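PDB 2CB4: mosquitocidal toxin from Bacillus sphaericus, which probably transfers ADP-ribose from NAD+ to target proteins through this catalytic domain, one part of a longer toxin active against mosquitoes. Local coordinates for residues Asp82-Asn87 and Asn92-Arg97; Thr109-Tyr114 and Ile162-Ser167. The protein carries 1 engineered substitution. One frame throughout, in Å; residues are numbered along the deposited sequence.

How the interactions relate
Following the chain from the N terminus, past helix 36-44, strand 78-82 opens interaction 1 with its last residue. After helix 86-92 it comes back at Phe94, so this contact closes a short loop that consists mostly of that helix. The next helix, 111-117, opens interaction 2. That loop is much longer, running through several strands of the mixed sheet before strand 162-163 and the short helix 164-167 close it. The two loops follow in series and neither encloses the other. The centres of interactions 1 and 2 lie 21 Å apart and their nearest atoms about 6 Å, without touching. Interaction 1 ties a strand end to a helix exit; interaction 2 packs a helix against a strand-to-helix turn.

Interaction 1. Residues Asp82-Asn87 and Asn92-Arg97; sequences DRRPPN and NGFIPR
Phe94 meets the salt-bridged pair Asp82 and Arg84 with one side of its ring, CD1 and CE1. It slides past Asp82 in the opposite direction, Phe94 CE1 lying 3.5 Å from Asp82 OD2, an oblique approach with carboxylate and ring planes 27° apart. Arg84 NH2 comes in at the ring edge, close to the ring plane and 3.7 Å from Phe94 CD1; the guanidinium is turned 51° from the ring.

Behind this, Arg84 grips the carboxylate side-on. Arg84 NE reaches Asp82 OD1 at 2.9 Å and Arg84 NH2 reaches Asp82 OD2 at 2.8 Å, both on the syn sides but tilted 26° out of the carboxylate plane. A bend at chi3 turns the NE/NH2 edge of the guanidinium to the carboxylate oxygens, which lie close to its plane. The anti lone pair of Asp82 OD1 takes the backbone N of Arg84 at 3.0 Å, so two donors hold that oxygen and fix the carboxylate's rotation. Arg80 adds a second salt bridge to OD2.

Two waters finish the link. One accepts from Arg84 NH2 and donates to Ile95 O at 2.8 Å; the other donates to Gly93 O, accepts from Ile95 N and takes a weak bond from Arg84 NH1. Ile89 packs against both Arg84 and Phe94.

Asp82 and Arg84 form an Asx turn at the end of strand 78-82, leading to Pro85, the N-cap of helix 86-92, within the Scabin-like region of an ADP-ribosyltransferase fold.

Interaction 2. Residues Thr109-Tyr114 and Ile162-Ser167; sequences THLLNY and IDINAS
Leu111, in the first turn of helix 111-117, pushes its isobutyl group toward two isoleucines of 162-167. From CB, which points toward 162-167, the side chain continues with CG anti to the backbone N (chi1 -175°), which carries the branch point across to the other segment. There CG splits into two methyls. The CD2 methyl meets Ile162 tip to tip, 4.1 Å from Ile162 CD1, and also lies 4.3 Å from Ile164 CD1. The CD1 methyl of Leu111 faces Ile164 as well, at 4.4 Å from Ile164 CD1. Ile164 therefore presents its terminal methyl to both branches, while Ile162 approaches chiefly the CD2 branch. The contact is purely apolar and buried, a small van der Waals patch with no hydrogen bond across it.

Between the two isoleucines the chain changes from strand to helix. Asp163 is the N-cap of the weakly bonded helix 164-167: its OD1 accepts from Ala166 N at 3.2 Å, from above the carboxylate plane. Ser167 OG donates to Asp163 O at 2.6 Å, closing the turn from the other end, and it is also bonded to His57 N.

Further out, Ile43 of helix 36-44 touches Leu111, and strand 180-184 backs both isoleucines, pairing with strand 162-163 through Ile162 and Thr182. The patch thus joins helix 111-117 to an edge of the mixed sheet, with helix 36-44 alongside.

Interaction 1. Residues Asp82-Asn87 and Asn92-Arg97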
ATOM      1  N   ASP A  82      35.990  -9.327  -2.702  1.00 22.57           N
ATOM      2  CA  ASP A  82      34.539  -9.191  -2.577  1.00 22.02           C
ATOM      3  C   ASP A  82      33.937 -10.508  -2.092  1.00 25.56           C
ATOM      4  O   ASP A  82      34.396 -11.597  -2.489  1.00 25.48           O
ATOM      5  CB  ASP A  82      33.912  -8.772  -3.941  1.00 22.11           C
ATOM      6  CG  ASP A  82      32.640  -7.936  -3.783  1.00 28.13           C
ATOM      7  OD1 ASP A  82      31.646  -8.470  -3.255  1.00 30.55           O
ATOM      8  OD2 ASP A  82      32.608  -6.748  -4.185  1.00 28.21           O
ATOM      9  N   ARG A  83      32.913 -10.408  -1.247  1.00 21.19           N
ATOM     10  CA  ARG A  83      32.238 -11.608  -0.727  1.00 21.68           C
ATOM     11  C   ARG A  83      31.187 -12.140  -1.719  1.00 25.53           C
ATOM     12  O   ARG A  83      30.755 -13.265  -1.576  1.00 25.71           O
ATOM     13  CB  ARG A  83      31.595 -11.353   0.662  1.00 22.06           C
ATOM     14  CG  ARG A  83      32.586 -10.941   1.799  1.00 22.58           C
ATOM     15  CD  ARG A  83      33.133 -12.149   2.522  1.00 20.38           C
ATOM     16  NE  ARG A  83      34.272 -11.882   3.409  1.00 20.28           N
ATOM     17  CZ  ARG A  83      34.961 -12.850   4.011  1.00 30.21           C
ATOM     18  NH1 ARG A  83      34.584 -14.092   3.858  1.00 20.13           N
ATOM     19  NH2 ARG A  83      36.011 -12.598   4.749  1.00 22.64           N
ATOM     20  N   ARG A  84      30.824 -11.344  -2.734  1.00 22.08           N
ATOM     21  CA  ARG A  84      29.840 -11.738  -3.742  1.00 21.78           C
ATOM     22  C   ARG A  84      30.427 -12.666  -4.799  1.00 26.31           C
ATOM     23  O   ARG A  84      31.537 -12.460  -5.258  1.00 24.84           O
ATOM     24  CB  ARG A  84      29.134 -10.515  -4.351  1.00 18.52           C
ATOM     25  CG  ARG A  84      28.355  -9.699  -3.313  1.00 16.54           C
ATOM     26  CD  ARG A  84      27.912  -8.340  -3.897  1.00 21.55           C
ATOM     27  NE  ARG A  84      29.078  -7.486  -4.146  1.00 24.93           N
ATOM     28  CZ  ARG A  84      29.071  -6.400  -4.904  1.00 37.19           C
ATOM     29  NH1 ARG A  84      27.945  -6.011  -5.490  1.00 23.24           N
ATOM     30  NH2 ARG A  84      30.196  -5.708  -5.082  1.00 22.73           N
ATOM     31  N   PRO A  85      29.674 -13.713  -5.167  1.00 24.29           N
ATOM     32  CA  PRO A  85      30.187 -14.714  -6.112  1.00 22.11           C
ATOM     33  C   PRO A  85      30.051 -14.374  -7.582  1.00 25.39           C
ATOM     34  O   PRO A  85      29.351 -13.425  -7.952  1.00 25.30           O
ATOM     35  CB  PRO A  85      29.380 -15.953  -5.748  1.00 22.55           C
ATOM     36  CG  PRO A  85      28.011 -15.361  -5.335  1.00 25.77           C
ATOM     37  CD  PRO A  85      28.295 -14.043  -4.704  1.00 22.13           C
ATOM     38  N   PRO A  86      30.723 -15.168  -8.427  1.00 21.55           N
ATOM     39  CA  PRO A  86      30.707 -14.937  -9.879  1.00 20.34           C
ATOM     40  C   PRO A  86      29.322 -14.818 -10.542  1.00 25.77           C
ATOM     41  O   PRO A  86      29.168 -14.052 -11.502  1.00 25.56           O
ATOM     42  CB  PRO A  86      31.520 -16.116 -10.461  1.00 20.80           C
ATOM     43  CG  PRO A  86      32.044 -16.875  -9.345  1.00 24.46           C
ATOM     44  CD  PRO A  86      31.534 -16.345  -8.045  1.00 20.54           C
ATOM     45  N   ASN A  87      28.333 -15.579 -10.064  1.00 23.37           N
ATOM     46  CA  ASN A  87      26.973 -15.519 -10.646  1.00 23.55           C
ATOM     47  C   ASN A  87      26.352 -14.139 -10.496  1.00 26.82           C
ATOM     48  O   ASN A  87      25.453 -13.774 -11.242  1.00 26.85           O
ATOM     49  CB  ASN A  87      26.040 -16.614 -10.115  1.00 18.69           C
ATOM     50  CG  ASN A  87      26.329 -17.947 -10.731  1.00 28.82           C
ATOM     51  OD1 ASN A  87      27.208 -18.073 -11.594  1.00 21.48           O
ATOM     52  ND2 ASN A  87      25.588 -18.954 -10.320  1.00 16.97           N
ATOM     53  N   ASN A  92      26.727  -8.805 -13.400  1.00 25.08           N
ATOM     54  CA  ASN A  92      26.432  -7.398 -13.161  1.00 24.98           C
ATOM     55  C   ASN A  92      27.607  -6.430 -13.062  1.00 28.62           C
ATOM     56  O   ASN A  92      27.401  -5.236 -13.115  1.00 29.43           O
ATOM     57  CB  ASN A  92      25.660  -7.295 -11.817  1.00 23.30           C
ATOM     58  CG  ASN A  92      24.347  -8.017 -11.847  1.00 32.90           C
ATOM     59  OD1 ASN A  92      23.500  -7.743 -12.687  1.00 32.93           O
ATOM     60  ND2 ASN A  92      24.181  -8.973 -10.953  1.00 23.48           N
ATOM     61  N   GLY A  93      28.809  -6.954 -12.841  1.00 24.99           N
ATOM     62  CA  GLY A  93      30.000  -6.156 -12.654  1.00 24.65           C
ATOM     63  C   GLY A  93      29.995  -5.613 -11.225  1.00 27.76           C
ATOM     64  O   GLY A  93      29.297  -6.123 -10.337  1.00 26.59           O
ATOM     65  N   PHE A  94      30.758  -4.560 -11.004  1.00 23.89           N
ATOM     66  CA  PHE A  94      30.781  -3.922  -9.692  1.00 22.15           C
ATOM     67  C   PHE A  94      29.975  -2.641  -9.765  1.00 27.20           C
ATOM     68  O   PHE A  94      30.432  -1.636 -10.308  1.00 26.62           O
ATOM     69  CB  PHE A  94      32.204  -3.642  -9.254  1.00 22.68           C
ATOM     70  CG  PHE A  94      32.989  -4.890  -8.969  1.00 23.18           C
ATOM     71  CD1 PHE A  94      32.629  -5.725  -7.899  1.00 24.67           C
ATOM     72  CD2 PHE A  94      34.069  -5.256  -9.780  1.00 22.69           C
ATOM     73  CE1 PHE A  94      33.361  -6.890  -7.630  1.00 24.87           C
ATOM     74  CE2 PHE A  94      34.791  -6.424  -9.525  1.00 24.75           C
ATOM     75  CZ  PHE A  94      34.436  -7.242  -8.439  1.00 23.07           C
ATOM     76  N   ILE A  95      28.756  -2.711  -9.245  1.00 25.12           N
ATOM     77  CA  ILE A  95      27.831  -1.582  -9.210  1.00 24.87           C
ATOM     78  C   ILE A  95      28.043  -0.910  -7.853  1.00 30.00           C
ATOM     79  O   ILE A  95      28.221  -1.590  -6.842  1.00 30.32           O
ATOM     80  CB  ILE A  95      26.362  -2.084  -9.375  1.00 27.19           C
ATOM     81  CG1 ILE A  95      26.209  -2.823 -10.727  1.00 27.26           C
ATOM     82  CG2 ILE A  95      25.350  -0.923  -9.261  1.00 24.75           C
ATOM     83  CD1 ILE A  95      24.818  -3.509 -10.881  1.00 23.53           C
ATOM     84  N   PRO A  96      28.099   0.420  -7.836  1.00 27.00           N
ATOM     85  CA  PRO A  96      28.357   1.138  -6.580  1.00 25.99           C
ATOM     86  C   PRO A  96      27.195   1.058  -5.582  1.00 31.13           C
ATOM     87  O   PRO A  96      26.061   0.755  -5.955  1.00 30.26           O
ATOM     88  CB  PRO A  96      28.554   2.602  -7.041  1.00 26.49           C
ATOM     89  CG  PRO A  96      28.695   2.559  -8.487  1.00 30.39           C
ATOM     90  CD  PRO A  96      28.022   1.336  -8.989  1.00 26.32           C
ATOM     91  N   ARG A  97      27.480   1.360  -4.315  1.00 28.50           N
ATOM     92  CA  ARG A  97      26.437   1.359  -3.296  1.00 28.28           C
ATOM     93  C   ARG A  97      25.337   2.384  -3.569  1.00 34.62           C
ATOM     94  O   ARG A  97      24.191   2.140  -3.227  1.00 35.46           O
ATOM     95  CB  ARG A  97      27.023   1.513  -1.905  1.00 24.87           C
ATOM     96  CG  ARG A  97      27.831   0.292  -1.530  1.00 27.77           C
ATOM     97  CD  ARG A  97      28.680   0.558  -0.310  1.00 25.14           C
ATOM     98  NE  ARG A  97      27.853   0.676   0.872  1.00 29.56           N
ATOM     99  CZ  ARG A  97      28.231   1.285   1.990  1.00 45.48           C
ATOM    100  NH1 ARG A  97      29.443   1.836   2.107  1.00 29.08           N
ATOM    101  NH2 ARG A  97      27.404   1.329   3.005  1.00 31.18           N
TER
HETATM  102  O   HOH W   1      30.345  -3.294  -6.219  1.00 22.58           O
HETATM  103  O   HOH W   2      27.720  -5.426  -8.172  1.00 27.41           O

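Interaction 2. Residues Thr109-Tyr114 and Ile162-Ser167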
ATOM      1  N   THR A 109      29.133  11.853  -4.082  1.00 38.12           N
ATOM      2  CA  THR A 109      30.361  12.152  -4.833  1.00 37.57           C
ATOM      3  C   THR A 109      31.490  12.629  -3.962  1.00 40.25           C
ATOM      4  O   THR A 109      32.538  12.989  -4.458  1.00 40.62           O
ATOM      5  CB  THR A 109      30.117  13.205  -5.953  1.00 42.32           C
ATOM      6  OG1 THR A 109      29.484  14.367  -5.394  1.00 46.60           O
ATOM      7  CG2 THR A 109      29.208  12.625  -7.019  1.00 34.84           C
ATOM      8  N   HIS A 110      31.281  12.610  -2.652  1.00 36.26           N
ATOM      9  CA  HIS A 110      32.304  13.044  -1.729  1.00 35.93           C
ATOM     10  C   HIS A 110      33.447  12.047  -1.595  1.00 38.87           C
ATOM     11  O   HIS A 110      33.476  11.197  -0.701  1.00 40.49           O
ATOM     12  CB  HIS A 110      31.711  13.438  -0.377  1.00 37.69           C
ATOM     13  CG  HIS A 110      32.632  14.271   0.447  1.00 43.06           C
ATOM     14  ND1 HIS A 110      32.188  15.260   1.307  1.00 45.88           N
ATOM     15  CD2 HIS A 110      33.993  14.288   0.528  1.00 45.68           C
ATOM     16  CE1 HIS A 110      33.231  15.831   1.897  1.00 45.23           C
ATOM     17  NE2 HIS A 110      34.337  15.263   1.435  1.00 45.59           N
ATOM     18  N   LEU A 111      34.417  12.186  -2.491  1.00 33.10           N
ATOM     19  CA  LEU A 111      35.573  11.310  -2.552  1.00 31.96           C
ATOM     20  C   LEU A 111      36.401  11.126  -1.297  1.00 38.22           C
ATOM     21  O   LEU A 111      36.760  10.001  -0.952  1.00 38.90           O
ATOM     22  CB  LEU A 111      36.456  11.653  -3.758  1.00 31.17           C
ATOM     23  CG  LEU A 111      37.648  10.715  -4.004  1.00 34.38           C
ATOM     24  CD1 LEU A 111      37.169   9.280  -4.207  1.00 33.15           C
ATOM     25  CD2 LEU A 111      38.442  11.194  -5.203  1.00 34.05           C
ATOM     26  N   LEU A 112      36.748  12.219  -0.627  1.00 36.64           N
ATOM     27  CA  LEU A 112      37.568  12.125   0.594  1.00 36.62           C
ATOM     28  C   LEU A 112      36.831  11.447   1.740  1.00 38.36           C
ATOM     29  O   LEU A 112      37.431  10.684   2.482  1.00 38.33           O
ATOM     30  CB  LEU A 112      38.097  13.501   1.026  1.00 37.03           C
ATOM     31  CG  LEU A 112      39.381  13.934   0.297  1.00 41.62           C
ATOM     32  CD1 LEU A 112      39.689  15.395   0.609  1.00 41.64           C
ATOM     33  CD2 LEU A 112      40.577  13.029   0.625  1.00 40.81           C
ATOM     34  N   ASN A 113      35.527  11.672   1.845  1.00 30.87           N
ATOM     35  CA  ASN A 113      34.760  11.050   2.885  1.00 32.73           C
ATOM     36  C   ASN A 113      34.611   9.578   2.602  1.00 40.51           C
ATOM     37  O   ASN A 113      34.661   8.730   3.524  1.00 40.41           O
ATOM     38  CB  ASN A 113      33.382  11.683   3.010  1.00 34.60           C
ATOM     39  CG  ASN A 113      33.380  12.881   3.899  1.00 50.93           C
ATOM     40  OD1 ASN A 113      34.433  13.308   4.458  1.00 46.69           O
ATOM     41  ND2 ASN A 113      32.233  13.464   4.043  1.00 43.71           N
ATOM     42  N   TYR A 114      34.445   9.284   1.311  1.00 35.66           N
ATOM     43  CA  TYR A 114      34.288   7.906   0.886  1.00 34.10           C
ATOM     44  C   TYR A 114      35.515   7.074   1.306  1.00 33.20           C
ATOM     45  O   TYR A 114      35.414   6.057   1.961  1.00 31.03           O
ATOM     46  CB  TYR A 114      33.929   7.828  -0.609  1.00 35.41           C
ATOM     47  CG  TYR A 114      34.253   6.524  -1.153  1.00 36.43           C
ATOM     48  CD1 TYR A 114      33.410   5.443  -0.900  1.00 37.74           C
ATOM     49  CD2 TYR A 114      35.477   6.294  -1.823  1.00 36.13           C
ATOM     50  CE1 TYR A 114      33.765   4.165  -1.304  1.00 35.99           C
ATOM     51  CE2 TYR A 114      35.825   5.040  -2.229  1.00 36.52           C
ATOM     52  CZ  TYR A 114      34.954   3.969  -1.943  1.00 41.92           C
ATOM     53  OH  TYR A 114      35.249   2.723  -2.408  1.00 40.70           O
ATOM     54  N   ILE A 162      40.721   6.692 -10.921  1.00 31.00           N
ATOM     55  CA  ILE A 162      41.460   7.766 -10.258  1.00 28.35           C
ATOM     56  C   ILE A 162      42.577   7.129  -9.462  1.00 32.73           C
ATOM     57  O   ILE A 162      42.338   6.229  -8.661  1.00 32.33           O
ATOM     58  CB  ILE A 162      40.567   8.497  -9.262  1.00 28.92           C
ATOM     59  CG1 ILE A 162      39.304   9.004  -9.952  1.00 27.48           C
ATOM     60  CG2 ILE A 162      41.320   9.586  -8.557  1.00 27.83           C
ATOM     61  CD1 ILE A 162      38.240   9.468  -8.924  1.00 25.34           C
ATOM     62  N   ASP A 163      43.806   7.578  -9.695  1.00 31.59           N
ATOM     63  CA  ASP A 163      44.983   7.077  -8.965  1.00 31.42           C
ATOM     64  C   ASP A 163      45.032   7.864  -7.651  1.00 38.15           C
ATOM     65  O   ASP A 163      45.494   9.007  -7.601  1.00 40.76           O
ATOM     66  CB  ASP A 163      46.244   7.344  -9.776  1.00 32.77           C
ATOM     67  CG  ASP A 163      47.485   6.765  -9.128  1.00 43.40           C
ATOM     68  OD1 ASP A 163      47.568   6.752  -7.879  1.00 43.53           O
ATOM     69  OD2 ASP A 163      48.373   6.303  -9.870  1.00 52.02           O
ATOM     70  N   ILE A 164      44.505   7.268  -6.590  1.00 33.55           N
ATOM     71  CA  ILE A 164      44.390   7.927  -5.293  1.00 31.69           C
ATOM     72  C   ILE A 164      45.696   8.443  -4.688  1.00 37.09           C
ATOM     73  O   ILE A 164      45.792   9.586  -4.257  1.00 37.21           O
ATOM     74  CB  ILE A 164      43.596   7.026  -4.273  1.00 32.49           C
ATOM     75  CG1 ILE A 164      42.168   6.758  -4.787  1.00 31.55           C
ATOM     76  CG2 ILE A 164      43.623   7.629  -2.848  1.00 29.08           C
ATOM     77  CD1 ILE A 164      41.340   8.014  -5.044  1.00 30.16           C
ATOM     78  N   ASN A 165      46.695   7.587  -4.630  1.00 34.40           N
ATOM     79  CA  ASN A 165      47.954   7.985  -4.051  1.00 35.06           C
ATOM     80  C   ASN A 165      48.641   9.149  -4.803  1.00 41.69           C
ATOM     81  O   ASN A 165      49.348   9.936  -4.195  1.00 43.12           O
ATOM     82  CB  ASN A 165      48.878   6.773  -3.862  1.00 31.83           C
ATOM     83  CG  ASN A 165      48.449   5.884  -2.696  1.00 43.51           C
ATOM     84  OD1 ASN A 165      47.482   6.169  -2.003  1.00 42.76           O
ATOM     85  ND2 ASN A 165      49.194   4.817  -2.454  1.00 35.66           N
ATOM     86  N   ALA A 166      48.393   9.264  -6.111  1.00 36.94           N
ATOM     87  CA  ALA A 166      48.959  10.331  -6.937  1.00 34.95           C
ATOM     88  C   ALA A 166      48.072  11.578  -6.927  1.00 40.41           C
ATOM     89  O   ALA A 166      48.450  12.598  -7.483  1.00 41.78           O
ATOM     90  CB  ALA A 166      49.153   9.845  -8.379  1.00 34.38           C
ATOM     91  N   SER A 167      46.887  11.494  -6.329  1.00 35.91           N
ATOM     92  CA  SER A 167      45.956  12.625  -6.315  1.00 34.79           C
ATOM     93  C   SER A 167      45.995  13.469  -5.065  1.00 40.93           C
ATOM     94  O   SER A 167      45.458  14.575  -5.043  1.00 40.85           O
ATOM     95  CB  SER A 167      44.526  12.129  -6.503  1.00 35.09           C
ATOM     96  OG  SER A 167      44.422  11.353  -7.664  1.00 38.91           O
TER